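Local coordinates for serpin-ZX (Arabidopsis thaliana, PDB 3LE2), which inhibits target proteases such as metacaspase-9 through cleavage of its reactive centre loop and covalent trapping of the enzyme, and limits RD21A-driven programmed cell death, at residues 81-86 / 231-235; 88-92 / 227-232; 97-101 / 120-124; 31-35 / 284-288. All coordinates share one frame. Residues are numbered along the deposited sequence.

Interaction 1 of 4, residues 81-86 / 231-235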
loop_
_atom_site.group_PDB
_atom_site.type_symbol
_atom_site.label_atom_id
_atom_site.label_comp_id
_atom_site.label_asym_id
_atom_site.label_seq_id
_atom_site.Cartn_x
_atom_site.Cartn_y
_atom_site.Cartn_z
ATOM N N ALA A 81 -6.517 0.040 -13.424
ATOM C CA ALA A 81 -7.132 -1.265 -13.640
ATOM C C ALA A 81 -6.861 -2.150 -12.429
ATOM O O ALA A 81 -7.672 -3.008 -12.072
ATOM C CB ALA A 81 -6.606 -1.929 -14.922
ATOM N N VAL A 82 -5.704 -1.946 -11.812
ATOM C CA VAL A 82 -5.309 -2.723 -10.647
ATOM C C VAL A 82 -6.082 -2.228 -9.420
ATOM O O VAL A 82 -6.442 -3.005 -8.545
ATOM C CB VAL A 82 -3.795 -2.616 -10.398
ATOM C CG1 VAL A 82 -3.426 -3.161 -9.001
ATOM C CG2 VAL A 82 -3.025 -3.351 -11.495
ATOM N N LEU A 83 -6.354 -0.929 -9.383
ATOM C CA LEU A 83 -7.004 -0.314 -8.234
ATOM C C LEU A 83 -8.526 -0.318 -8.339
ATOM O O LEU A 83 -9.202 0.060 -7.399
ATOM C CB LEU A 83 -6.499 1.113 -8.033
ATOM C CG LEU A 83 -5.057 1.205 -7.543
ATOM C CD1 LEU A 83 -4.726 2.605 -7.081
ATOM C CD2 LEU A 83 -4.813 0.183 -6.430
ATOM N N ALA A 84 -9.048 -0.754 -9.482
ATOM C CA ALA A 84 -10.485 -0.814 -9.712
ATOM C C ALA A 84 -11.141 -1.778 -8.742
ATOM O O ALA A 84 -10.530 -2.754 -8.328
ATOM C CB ALA A 84 -10.774 -1.248 -11.158
ATOM N N ASP A 85 -12.391 -1.506 -8.388
ATOM C CA ASP A 85 -13.160 -2.411 -7.545
ATOM C C ASP A 85 -13.402 -3.733 -8.276
ATOM O O ASP A 85 -13.684 -3.758 -9.477
ATOM C CB ASP A 85 -14.495 -1.763 -7.182
ATOM C CG ASP A 85 -15.314 -2.612 -6.231
ATOM O OD1 ASP A 85 -14.742 -3.499 -5.556
ATOM O OD2 ASP A 85 -16.539 -2.384 -6.157
ATOM N N GLY A 86 -13.293 -4.839 -7.561
ATOM C CA GLY A 86 -13.486 -6.119 -8.202
ATOM C C GLY A 86 -14.750 -6.796 -7.740
ATOM O O GLY A 86 -15.101 -7.861 -8.238
ATOM N N GLN A 231 -14.783 -13.637 -11.090
ATOM C CA GLN A 231 -14.642 -13.339 -12.515
ATOM C C GLN A 231 -13.643 -12.220 -12.743
ATOM O O GLN A 231 -13.404 -11.795 -13.877
ATOM C CB GLN A 231 -15.989 -12.957 -13.130
ATOM C CG GLN A 231 -17.065 -14.001 -12.931
ATOM C CD GLN A 231 -16.574 -15.398 -13.252
ATOM O OE1 GLN A 231 -16.201 -16.158 -12.354
ATOM N NE2 GLN A 231 -16.565 -15.745 -14.537
ATOM N N ASP A 232 -13.072 -11.735 -11.651
ATOM C CA ASP A 232 -12.032 -10.729 -11.725
ATOM C C ASP A 232 -10.792 -11.380 -12.335
ATOM O O ASP A 232 -10.395 -12.476 -11.932
ATOM C CB ASP A 232 -11.736 -10.194 -10.321
ATOM C CG ASP A 232 -10.965 -8.895 -10.340
ATOM O OD1 ASP A 232 -10.368 -8.555 -11.389
ATOM O OD2 ASP A 232 -10.959 -8.214 -9.294
ATOM N N LYS A 233 -10.196 -10.715 -13.321
ATOM C CA LYS A 233 -8.982 -11.214 -13.974
ATOM C C LYS A 233 -7.747 -11.036 -13.086
ATOM O O LYS A 233 -6.771 -11.783 -13.191
ATOM C CB LYS A 233 -8.745 -10.473 -15.291
ATOM C CG LYS A 233 -9.705 -10.819 -16.421
ATOM C CD LYS A 233 -9.080 -10.444 -17.766
ATOM C CE LYS A 233 -9.879 -10.964 -18.951
ATOM N NZ LYS A 233 -9.135 -10.768 -20.231
ATOM N N ARG A 234 -7.785 -10.027 -12.225
ATOM C CA ARG A 234 -6.664 -9.771 -11.339
ATOM C C ARG A 234 -6.524 -10.881 -10.312
ATOM O O ARG A 234 -7.507 -11.506 -9.917
ATOM C CB ARG A 234 -6.817 -8.406 -10.683
ATOM C CG ARG A 234 -6.860 -7.295 -11.720
ATOM C CD ARG A 234 -7.450 -6.014 -11.181
ATOM N NE ARG A 234 -8.778 -6.207 -10.616
ATOM C CZ ARG A 234 -9.368 -5.311 -9.836
ATOM N NH1 ARG A 234 -8.730 -4.187 -9.551
ATOM N NH2 ARG A 234 -10.579 -5.528 -9.341
ATOM N N GLN A 235 -5.290 -11.154 -9.918
ATOM C CA GLN A 235 -5.039 -12.123 -8.868
ATOM C C GLN A 235 -4.307 -11.449 -7.712
ATOM O O GLN A 235 -3.114 -11.146 -7.806
ATOM C CB GLN A 235 -4.223 -13.313 -9.390
ATOM C CG GLN A 235 -3.823 -14.296 -8.267
ATOM C CD GLN A 235 -5.035 -14.867 -7.533
ATOM O OE1 GLN A 235 -5.270 -14.582 -6.352
ATOM N NE2 GLN A 235 -5.819 -15.672 -8.242
#

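Interaction 2 of 4, residues 88-92 / 227-232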
loop_
_atom_site.group_PDB
_atom_site.type_symbol
_atom_site.label_atom_id
_atom_site.label_comp_id
_atom_site.label_asym_id
_atom_site.label_seq_id
_atom_site.Cartn_x
_atom_site.Cartn_y
_atom_site.Cartn_z
ATOM N N ALA A 88 -17.950 -6.170 -8.095
ATOM C CA ALA A 88 -18.968 -6.385 -9.119
ATOM C C ALA A 88 -18.756 -7.727 -9.815
ATOM O O ALA A 88 -19.699 -8.345 -10.302
ATOM C CB ALA A 88 -18.958 -5.251 -10.134
ATOM N N ASN A 89 -17.510 -8.180 -9.853
ATOM C CA ASN A 89 -17.180 -9.424 -10.534
ATOM C C ASN A 89 -16.776 -10.563 -9.603
ATOM O O ASN A 89 -16.285 -11.590 -10.064
ATOM C CB ASN A 89 -16.076 -9.188 -11.560
ATOM C CG ASN A 89 -16.545 -8.354 -12.738
ATOM O OD1 ASN A 89 -15.840 -7.454 -13.192
ATOM N ND2 ASN A 89 -17.739 -8.655 -13.243
ATOM N N GLY A 90 -16.969 -10.370 -8.302
ATOM C CA GLY A 90 -16.720 -11.414 -7.320
ATOM C C GLY A 90 -15.327 -11.390 -6.735
ATOM O O GLY A 90 -14.973 -12.235 -5.917
ATOM N N GLY A 91 -14.530 -10.423 -7.171
ATOM C CA GLY A 91 -13.202 -10.232 -6.624
ATOM C C GLY A 91 -13.252 -9.278 -5.449
ATOM O O GLY A 91 -14.324 -8.899 -4.998
ATOM N N PRO A 92 -12.082 -8.869 -4.953
ATOM C CA PRO A 92 -12.069 -8.058 -3.734
ATOM C C PRO A 92 -12.761 -6.717 -3.929
ATOM O O PRO A 92 -13.010 -6.261 -5.045
ATOM C CB PRO A 92 -10.568 -7.864 -3.463
ATOM C CG PRO A 92 -9.915 -9.008 -4.159
ATOM C CD PRO A 92 -10.722 -9.176 -5.419
ATOM N N TYR A 227 -6.240 -14.270 -2.609
ATOM C CA TYR A 227 -7.617 -13.817 -2.442
ATOM C C TYR A 227 -8.503 -14.424 -3.519
ATOM O O TYR A 227 -8.084 -14.557 -4.675
ATOM C CB TYR A 227 -7.714 -12.283 -2.529
ATOM C CG TYR A 227 -7.116 -11.560 -1.348
ATOM C CD1 TYR A 227 -7.778 -11.526 -0.130
ATOM C CD2 TYR A 227 -5.884 -10.908 -1.448
ATOM C CE1 TYR A 227 -7.236 -10.886 0.955
ATOM C CE2 TYR A 227 -5.331 -10.254 -0.361
ATOM C CZ TYR A 227 -6.021 -10.247 0.844
ATOM O OH TYR A 227 -5.505 -9.604 1.945
ATOM N N LEU A 228 -9.723 -14.781 -3.124
ATOM C CA LEU A 228 -10.776 -15.201 -4.042
ATOM C C LEU A 228 -10.885 -14.255 -5.238
ATOM O O LEU A 228 -10.859 -13.036 -5.090
ATOM C CB LEU A 228 -12.121 -15.242 -3.308
ATOM C CG LEU A 228 -13.297 -15.649 -4.196
ATOM C CD1 LEU A 228 -13.146 -17.114 -4.665
ATOM C CD2 LEU A 228 -14.619 -15.411 -3.478
ATOM N N GLN A 229 -11.048 -14.831 -6.421
ATOM C CA GLN A 229 -10.970 -14.071 -7.662
ATOM C C GLN A 229 -12.339 -13.840 -8.293
ATOM O O GLN A 229 -12.627 -12.750 -8.801
ATOM C CB GLN A 229 -10.093 -14.836 -8.640
ATOM C CG GLN A 229 -9.206 -13.992 -9.518
ATOM C CD GLN A 229 -8.207 -14.849 -10.261
ATOM O OE1 GLN A 229 -7.928 -15.973 -9.854
ATOM N NE2 GLN A 229 -7.671 -14.331 -11.355
ATOM N N GLY A 230 -13.186 -14.868 -8.254
ATOM C CA GLY A 230 -14.415 -14.853 -9.026
ATOM C C GLY A 230 -14.121 -14.629 -10.503
ATOM O O GLY A 230 -13.294 -15.335 -11.097
ATOM N N GLN A 231 -14.783 -13.637 -11.090
ATOM C CA GLN A 231 -14.642 -13.339 -12.515
ATOM C C GLN A 231 -13.643 -12.220 -12.743
ATOM O O GLN A 231 -13.404 -11.795 -13.877
ATOM C CB GLN A 231 -15.989 -12.957 -13.130
ATOM C CG GLN A 231 -17.065 -14.001 -12.931
ATOM C CD GLN A 231 -16.574 -15.398 -13.252
ATOM O OE1 GLN A 231 -16.201 -16.158 -12.354
ATOM N NE2 GLN A 231 -16.565 -15.745 -14.537
ATOM N N ASP A 232 -13.072 -11.735 -11.651
ATOM C CA ASP A 232 -12.032 -10.729 -11.725
ATOM C C ASP A 232 -10.792 -11.380 -12.335
ATOM O O ASP A 232 -10.395 -12.476 -11.932
ATOM C CB ASP A 232 -11.736 -10.194 -10.321
ATOM C CG ASP A 232 -10.965 -8.895 -10.340
ATOM O OD1 ASP A 232 -10.368 -8.555 -11.389
ATOM O OD2 ASP A 232 -10.959 -8.214 -9.294
#

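Interaction 3 of 4, residues 97-101 / 120-124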
loop_
_atom_site.group_PDB
_atom_site.type_symbol
_atom_site.label_atom_id
_atom_site.label_comp_id
_atom_site.label_asym_id
_atom_site.label_seq_id
_atom_site.Cartn_x
_atom_site.Cartn_y
_atom_site.Cartn_z
ATOM N N ALA A 97 -9.894 7.039 -3.124
ATOM C CA ALA A 97 -10.169 8.459 -2.991
ATOM C C ALA A 97 -8.918 9.211 -3.413
ATOM O O ALA A 97 -7.835 8.993 -2.874
ATOM C CB ALA A 97 -10.549 8.813 -1.560
ATOM N N ASN A 98 -9.081 10.111 -4.369
ATOM C CA ASN A 98 -7.938 10.783 -4.944
ATOM C C ASN A 98 -8.241 12.226 -5.354
ATOM O O ASN A 98 -9.040 12.480 -6.261
ATOM C CB ASN A 98 -7.432 9.959 -6.127
ATOM C CG ASN A 98 -6.089 10.399 -6.585
ATOM O OD1 ASN A 98 -5.228 10.745 -5.775
ATOM N ND2 ASN A 98 -5.897 10.424 -7.890
ATOM N N GLY A 99 -7.612 13.180 -4.679
ATOM C CA GLY A 99 -7.955 14.573 -4.911
ATOM C C GLY A 99 -6.877 15.574 -4.556
ATOM O O GLY A 99 -5.970 15.285 -3.769
ATOM N N ALA A 100 -6.982 16.760 -5.154
ATOM C CA ALA A 100 -6.087 17.864 -4.850
ATOM C C ALA A 100 -6.880 19.124 -4.508
ATOM O O ALA A 100 -7.880 19.436 -5.141
ATOM C CB ALA A 100 -5.167 18.129 -6.034
ATOM N N TRP A 101 -6.424 19.842 -3.495
ATOM C CA TRP A 101 -7.033 21.103 -3.107
ATOM C C TRP A 101 -5.958 22.169 -3.057
ATOM O O TRP A 101 -4.855 21.942 -2.558
ATOM C CB TRP A 101 -7.693 20.992 -1.722
ATOM C CG TRP A 101 -9.068 20.341 -1.708
ATOM C CD1 TRP A 101 -10.281 20.973 -1.583
ATOM C CD2 TRP A 101 -9.361 18.939 -1.819
ATOM N NE1 TRP A 101 -11.305 20.050 -1.613
ATOM C CE2 TRP A 101 -10.766 18.797 -1.751
ATOM C CE3 TRP A 101 -8.569 17.789 -1.963
ATOM C CZ2 TRP A 101 -11.394 17.555 -1.820
ATOM C CZ3 TRP A 101 -9.193 16.564 -2.036
ATOM C CH2 TRP A 101 -10.593 16.455 -1.969
ATOM N N TYR A 120 -6.364 10.107 -14.310
ATOM C CA TYR A 120 -6.232 9.832 -12.885
ATOM C C TYR A 120 -7.551 9.686 -12.141
ATOM O O TYR A 120 -7.573 9.166 -11.025
ATOM C CB TYR A 120 -5.363 10.906 -12.221
ATOM C CG TYR A 120 -3.932 10.888 -12.696
ATOM C CD1 TYR A 120 -3.034 9.958 -12.205
ATOM C CD2 TYR A 120 -3.482 11.793 -13.642
ATOM C CE1 TYR A 120 -1.728 9.932 -12.638
ATOM C CE2 TYR A 120 -2.188 11.780 -14.074
ATOM C CZ TYR A 120 -1.311 10.842 -13.576
ATOM O OH TYR A 120 -0.008 10.810 -14.013
ATOM N N LYS A 121 -8.641 10.134 -12.757
ATOM C CA LYS A 121 -9.946 10.108 -12.106
ATOM C C LYS A 121 -9.851 10.793 -10.746
ATOM O O LYS A 121 -10.350 10.295 -9.734
ATOM C CB LYS A 121 -10.449 8.671 -11.975
ATOM C CG LYS A 121 -10.599 7.993 -13.331
ATOM C CD LYS A 121 -11.086 6.561 -13.218
ATOM C CE LYS A 121 -10.541 5.717 -14.367
ATOM N NZ LYS A 121 -10.524 6.469 -15.659
ATOM N N ALA A 122 -9.207 11.954 -10.751
ATOM C CA ALA A 122 -8.846 12.660 -9.537
ATOM C C ALA A 122 -9.516 14.022 -9.521
ATOM O O ALA A 122 -9.514 14.732 -10.523
ATOM C CB ALA A 122 -7.325 12.809 -9.452
ATOM N N ALA A 123 -10.105 14.375 -8.388
ATOM C CA ALA A 123 -10.776 15.659 -8.242
ATOM C C ALA A 123 -9.746 16.755 -8.061
ATOM O O ALA A 123 -8.644 16.504 -7.603
ATOM C CB ALA A 123 -11.710 15.626 -7.047
ATOM N N SER A 124 -10.104 17.977 -8.413
ATOM C CA SER A 124 -9.251 19.115 -8.095
ATOM C C SER A 124 -10.162 20.256 -7.714
ATOM O O SER A 124 -11.153 20.515 -8.396
ATOM C CB SER A 124 -8.356 19.502 -9.277
ATOM O OG SER A 124 -9.082 19.548 -10.496
#

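Interaction 4 of 4, residues 31-35 / 284-288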
loop_
_atom_site.group_PDB
_atom_site.type_symbol
_atom_site.label_atom_id
_atom_site.label_comp_id
_atom_site.label_asym_id
_atom_site.label_seq_id
_atom_site.Cartn_x
_atom_site.Cartn_y
_atom_site.Cartn_z
ATOM N N SER A 31 4.095 0.382 16.857
ATOM C CA SER A 31 3.055 0.925 15.975
ATOM C C SER A 31 2.942 0.146 14.673
ATOM O O SER A 31 3.876 0.117 13.887
ATOM C CB SER A 31 3.332 2.398 15.628
ATOM O OG SER A 31 3.272 3.236 16.771
ATOM N N ASN A 32 1.782 -0.454 14.433
ATOM C CA ASN A 32 1.508 -1.099 13.163
ATOM C C ASN A 32 1.550 -0.070 12.045
ATOM O O ASN A 32 1.257 1.107 12.280
ATOM C CB ASN A 32 0.136 -1.768 13.204
ATOM C CG ASN A 32 0.098 -2.948 14.139
ATOM O OD1 ASN A 32 1.108 -3.625 14.337
ATOM N ND2 ASN A 32 -1.063 -3.204 14.729
ATOM N N VAL A 33 1.915 -0.514 10.842
ATOM C CA VAL A 33 1.913 0.339 9.659
ATOM C C VAL A 33 1.189 -0.358 8.497
ATOM O O VAL A 33 1.328 -1.565 8.315
ATOM C CB VAL A 33 3.354 0.645 9.180
ATOM C CG1 VAL A 33 3.321 1.422 7.857
ATOM C CG2 VAL A 33 4.134 1.388 10.227
ATOM N N ILE A 34 0.420 0.397 7.718
ATOM C CA ILE A 34 -0.077 -0.086 6.422
ATOM C C ILE A 34 -0.198 1.135 5.519
ATOM O O ILE A 34 -0.680 2.167 5.964
ATOM C CB ILE A 34 -1.445 -0.802 6.528
ATOM C CG1 ILE A 34 -1.820 -1.467 5.203
ATOM C CG2 ILE A 34 -2.546 0.164 6.962
ATOM C CD1 ILE A 34 -0.968 -2.683 4.854
ATOM N N PHE A 35 0.272 1.038 4.272
ATOM C CA PHE A 35 0.097 2.136 3.317
ATOM C C PHE A 35 0.159 1.626 1.886
ATOM O O PHE A 35 0.666 0.550 1.640
ATOM C CB PHE A 35 1.154 3.223 3.534
ATOM C CG PHE A 35 2.515 2.864 2.992
ATOM C CD1 PHE A 35 3.379 2.070 3.725
ATOM C CD2 PHE A 35 2.924 3.330 1.756
ATOM C CE1 PHE A 35 4.649 1.729 3.232
ATOM C CE2 PHE A 35 4.180 3.000 1.246
ATOM C CZ PHE A 35 5.047 2.195 1.984
ATOM N N PHE A 284 -6.569 -2.914 11.393
ATOM C CA PHE A 284 -6.189 -1.551 11.709
ATOM C C PHE A 284 -6.133 -0.635 10.497
ATOM O O PHE A 284 -6.090 -1.091 9.353
ATOM C CB PHE A 284 -4.857 -1.515 12.465
ATOM C CG PHE A 284 -3.686 -2.008 11.661
ATOM C CD1 PHE A 284 -3.329 -3.348 11.683
ATOM C CD2 PHE A 284 -2.935 -1.125 10.887
ATOM C CE1 PHE A 284 -2.232 -3.804 10.944
ATOM C CE2 PHE A 284 -1.849 -1.575 10.139
ATOM C CZ PHE A 284 -1.489 -2.912 10.173
ATOM N N SER A 285 -6.144 0.665 10.759
ATOM C CA SER A 285 -5.961 1.643 9.710
ATOM C C SER A 285 -4.699 2.441 10.026
ATOM O O SER A 285 -4.166 2.379 11.134
ATOM C CB SER A 285 -7.173 2.566 9.621
ATOM O OG SER A 285 -7.218 3.422 10.750
ATOM N N PHE A 286 -4.215 3.188 9.048
ATOM C CA PHE A 286 -2.992 3.936 9.245
ATOM C C PHE A 286 -2.972 5.102 8.280
ATOM O O PHE A 286 -3.340 4.966 7.116
ATOM C CB PHE A 286 -1.756 3.042 9.056
ATOM C CG PHE A 286 -0.461 3.767 9.269
ATOM C CD1 PHE A 286 0.102 3.842 10.528
ATOM C CD2 PHE A 286 0.173 4.409 8.208
ATOM C CE1 PHE A 286 1.279 4.535 10.727
ATOM C CE2 PHE A 286 1.347 5.102 8.396
ATOM C CZ PHE A 286 1.911 5.165 9.652
ATOM N N GLY A 287 -2.565 6.258 8.775
ATOM C CA GLY A 287 -2.562 7.447 7.957
ATOM C C GLY A 287 -1.341 8.281 8.254
ATOM O O GLY A 287 -0.805 8.280 9.379
ATOM N N PHE A 288 -0.889 9.008 7.243
ATOM C CA PHE A 288 0.259 9.864 7.440
ATOM C C PHE A 288 0.336 10.887 6.339
ATOM O O PHE A 288 -0.303 10.743 5.289
ATOM C CB PHE A 288 1.549 9.032 7.566
ATOM C CG PHE A 288 2.033 8.415 6.268
ATOM C CD1 PHE A 288 1.373 7.337 5.692
ATOM C CD2 PHE A 288 3.173 8.901 5.640
ATOM C CE1 PHE A 288 1.831 6.760 4.500
ATOM C CE2 PHE A 288 3.638 8.335 4.452
ATOM C CZ PHE A 288 2.962 7.264 3.878
#

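Interaction 1 of 4, residues 81-86 / 231-235
The guanidinium of Arg234, carried by residues 231-235 in the connection between strands 220-226 and 236-243, reaches the C-terminal end of helix 68-83 and there takes hold of a backbone oxygen. Both terminal nitrogens donate to the same carbonyl: Arg234 NH1 to Ala84 O at 2.6 Å and Arg234 NH2 to Ala84 O at 3.0 Å. The adjacent NE/NH2 edge is held by a carboxylate from its own loop, with Arg234 NE 2.9 Å from Asp232 OD1 and Arg234 NH2 2.7 Å from Asp232 OD2 in a bidentate salt bridge. Asp232 OD1 also accepts from Arg234 N at 3.1 Å, closing an Asx turn. Just before Ala84, two carbonyls of the last helical turn lie close to Arg234 NH1: Val82 O at 2.8 Å and Ala81 O at 3.0 Å. Around this polar centre the packing is thin. Gly86 CA lies 3.2 Å from Arg234 NH2 and 3.5 Å from Asp232 OD2, so close that a side chain at position 86 would collide with both groups. Val82 turns away, onto Thr379 and Val381. A buried carboxylate thus balances the arginine charge, while the positive group meets carbonyl oxygens at the negative, C-terminal end of the helix dipole.

Interaction 2 of 4, residues 88-92 / 227-232
A type II' beta turn, Gln229 to Asp232, lies in the connection between strands 220-226 and 236-243 and packs against the loop that leads from helix 68-83 into strand 93-103. The turn is closed by Asp232 N to Gln229 O at 3.1 Å, and Gly230 takes the positive phi of its second position. The two loops approach chiefly through backbone, with three glycines where they are closest: a side chain on Gly230 would strike Asn89 O, one on Gly91 would strike Asp232 OD2, and one on Gly90, at phi 92°, would jam against the preceding carbonyl. Side chains border this seam. Asn89, in the m rotamer, sets its CB 4.1 Å from Gln231 CB, but the end of the Gln231 side chain leads away. Leu228, with chi1 t and chi2 p, brings CD2 within 4.0 Å of Gly90 O. Gln229, its chi1 between wells at -143°, gives a weak hydrogen bond from NE2 to Asp232 O at 3.3 Å. Tyr227, chi1 m, offers its CB to Pro92 CG at 4.3 Å while its ring swings off to stack on Trp179 and meet Phe175 edge-to-face. Asp232 in the t rotamer lays CB 4.0 Å from Gly91 CA and sends its carboxylate on to Arg234, its salt-bridge partner. One hydrogen bond spans the two segments, from Gln231 N to Asn89 O at 2.7 Å, with an N-H...O angle of 156°.

Interaction 3 of 4, residues 97-101 / 120-124
Two backbone hydrogen bonds join the segments, Ala123 N to Asn98 O and Ala100 N to Ala123 O, each 3.0 Å long. Ala123 thus bonds through both its N and its O to the residues flanking Gly99, the pattern of a parallel pair, and Gly99 and Ala123 CA atoms are 4.5 Å apart. CA-H...O contacts accompany these bonds: Ala122 CA to Asn98 O at 3.3 Å, Gly99 CA to Ala123 O at 3.4 Å and Ser124 CA to Ala100 O at 3.3 Å. The pairing closes a beta-alpha-beta unit in which helix 110-119 links strand 93-103 to strand 123-127, at the edge of the large central sheet of serpins. Among side chains, Asn98 ND2 comes 3.2 Å from Ala122 CB, while Asn98 OD1 accepts from Asn171 on the adjacent strand 167-176. Ala100 and Ser124 point to one face, where helix 110-119 touches Ser124. The Ala123 methyl is on the other face, packed on Trp143 of helix 129-147. A CB on Gly99 would run into the Trp101 ring there.

Interaction 4 of 4, residues 31-35 / 284-288
Phe284, Phe286 and Ile34 bury the most surface here, in a contact where strand 33-35 crosses strand 284-288 at 69° with axes 6.0 Å apart and no hydrogen bond between them. The ring of Phe284 receives Asn32 CB over its face in a CH-pi contact, 3.6 Å from CB to the ring centroid, and meets Val33 O at its edge, with CZ 3.6 Å from that oxygen. Phe286, two residues on, has Val33 CA over its ring, 4.0 Å from CD1, and its CD2 approaches Ile34 O to 3.3 Å. The CG2 methyl of Ile34 touches both phenylalanines, 3.7 Å from Phe284 CE2 and 3.6 Å from Phe286 CB. Phe288 extends the row, with CE1 3.7 Å from Phe35 CB. The contact is part of the packing of serpin sheet A on sheet B: strand 277-289, the last of sheet A, pairs with strand 326-335, strand 33-35 of sheet B pairs with strand 382-388, and helix 5-25 packs beside both through Val33, Phe35 and Phe288.

Interactions 1 and 2 form one continuous patch of contacts, their centres 7 Å apart: they share Gln231 and Asp232, and the carboxylate of Asp232 serves the arginine of the first while packing beside Gly91 and Pro92 of the second. Gly86 O to Gly91 N (2.8 Å) and Gly86 N to Pro92 O (2.9 Å), probable hydrogen bonds, tie their other segments together. Interaction 3 involves strand 93-103, the next element after helix 68-83, its centre about 21 Å from that of interaction 1. Interaction 4, whose centre is about 22 Å from that of interaction 3, reaches the same extended sheet and closes the chain loop enclosing the other three. All four lie away from the Arg353-Gly354 reactive bond.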